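Local structure of hypothetical protein Rv2827c (Mycobacterium tuberculosis, 1ZEL) at residues A[102-107]-A[173-178]. The protein is of unknown function but probably binds DNA through a winged-helix domain and carries a region related to the C-terminal domain of AbiEi antitoxins. Sequence-based numbering, arbitrary orientation.
Sequences FMLAGA and AWATGL
L104 reaches from the short strand 103-104 into the pair of tight turns at 173-178. Its CB leaves the backbone in the direction of the loop, and CG, placed anti to the carbonyl carbon (chi1 -69°), carries the chain onward. Of the two branches beyond it, CD1 makes the closest approaches. The methyl CD1 of L104 meets the CB of A175 at 4.0 Å and lies 3.9 Å from the carbonyl O of A175, a van der Waals approach; CB and CD1 of L178 both lie 4.1 Å from CD1 of L104, on one side of the methyl. One leucine methyl thus touches both the first and the last residue of the type I' turn 175-178. The other methyl of L178, CD2, turns to F102 and abuts the ring rim near the ring plane, 4.1 Å from CZ of F102. Behind the contact, the CB of A175 sits over the centre of the W174 ring, 3.9 Å above its plane. The A175 carbonyl O, beside the leucine methyl, receives T176 OG1 at 2.6 Å and, weakly, the backbone N of L178; R91 also bonds T176 OG1. L90 and L94 of helix 88-96 extend the apolar cluster, and backbone bonds tie L104 to P179 and L181 just beyond the turn. The arrangement is a small hydrophobic core in the AbiEi antitoxin C-terminal domain-like region, where two overlapping beta turns, type I (173-176) and type I' (175-178), pack against an outermost strand of a three-stranded mixed sheet.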
# COMPACT_ATOMS: atom_id res chain seq x y z
N PHE A 102 6.35 -0.19 -7.39
CA PHE A 102 5.38 -0.75 -6.46
C PHE A 102 4.12 0.07 -6.52
O PHE A 102 4.14 1.23 -6.97
CB PHE A 102 5.90 -0.77 -4.99
CG PHE A 102 6.24 0.61 -4.45
CD1 PHE A 102 5.24 1.43 -3.92
CD2 PHE A 102 7.55 1.08 -4.45
CE1 PHE A 102 5.54 2.71 -3.45
CE2 PHE A 102 7.86 2.37 -3.94
CZ PHE A 102 6.84 3.17 -3.46
N MET A 103 3.04 -0.53 -6.04
CA MET A 103 1.83 0.20 -5.76
C MET A 103 1.33 -0.19 -4.38
O MET A 103 1.39 -1.37 -4.03
CB MET A 103 0.77 -0.10 -6.82
CG MET A 103 1.23 0.22 -8.22
SD MET A 103 0.03 -0.09 -9.54
CE MET A 103 -1.09 1.27 -9.31
N LEU A 104 0.84 0.77 -3.59
CA LEU A 104 0.14 0.46 -2.36
C LEU A 104 -1.00 -0.50 -2.68
O LEU A 104 -1.70 -0.32 -3.69
CB LEU A 104 -0.39 1.74 -1.70
CG LEU A 104 0.65 2.69 -1.11
CD1 LEU A 104 0.01 3.98 -0.59
CD2 LEU A 104 1.48 2.00 -0.03
N ALA A 105 -1.16 -1.53 -1.87
CA ALA A 105 -2.17 -2.57 -2.14
C ALA A 105 -3.00 -2.86 -0.91
O ALA A 105 -2.90 -2.16 0.11
CB ALA A 105 -1.51 -3.85 -2.68
N GLY A 106 -3.82 -3.91 -1.00
CA GLY A 106 -4.53 -4.46 0.16
C GLY A 106 -5.11 -3.39 1.06
O GLY A 106 -5.76 -2.48 0.56
N ALA A 107 -4.81 -3.48 2.36
CA ALA A 107 -5.35 -2.57 3.36
C ALA A 107 -5.00 -1.09 3.16
O ALA A 107 -5.82 -0.22 3.49
CB ALA A 107 -4.94 -3.02 4.77
N ALA A 173 -2.82 13.08 -4.91
CA ALA A 173 -2.40 12.88 -3.50
C ALA A 173 -3.34 12.06 -2.62
O ALA A 173 -3.17 12.00 -1.36
CB ALA A 173 -2.14 14.21 -2.88
N TRP A 174 -4.32 11.40 -3.24
CA TRP A 174 -5.31 10.62 -2.48
C TRP A 174 -4.69 9.49 -1.64
O TRP A 174 -5.24 9.14 -0.60
CB TRP A 174 -6.42 10.09 -3.42
CG TRP A 174 -5.94 9.01 -4.33
CD1 TRP A 174 -5.29 9.15 -5.53
CD2 TRP A 174 -6.03 7.61 -4.07
NE1 TRP A 174 -4.97 7.90 -6.03
CE2 TRP A 174 -5.42 6.95 -5.16
CE3 TRP A 174 -6.54 6.86 -3.02
CZ2 TRP A 174 -5.32 5.55 -5.22
CZ3 TRP A 174 -6.48 5.47 -3.10
CH2 TRP A 174 -5.85 4.83 -4.19
N ALA A 175 -3.55 8.93 -2.09
CA ALA A 175 -2.79 7.92 -1.30
C ALA A 175 -1.43 8.51 -0.85
O ALA A 175 -0.39 7.81 -0.84
CB ALA A 175 -2.58 6.60 -2.09
N THR A 176 -1.48 9.81 -0.51
CA THR A 176 -0.36 10.62 0.01
C THR A 176 0.76 10.80 -0.99
O THR A 176 1.91 11.08 -0.61
CB THR A 176 0.24 10.03 1.30
OG1 THR A 176 1.08 8.91 0.95
CG2 THR A 176 -0.83 9.60 2.28
N GLY A 177 0.45 10.60 -2.27
CA GLY A 177 1.42 10.83 -3.31
C GLY A 177 2.06 9.59 -3.90
O GLY A 177 2.83 9.70 -4.85
N LEU A 178 1.78 8.42 -3.33
CA LEU A 178 2.34 7.18 -3.86
C LEU A 178 1.34 6.54 -4.79
O LEU A 178 0.15 6.81 -4.65
CB LEU A 178 2.67 6.21 -2.72
CG LEU A 178 3.77 6.67 -1.77
CD1 LEU A 178 3.77 5.70 -0.62
CD2 LEU A 178 5.13 6.71 -2.46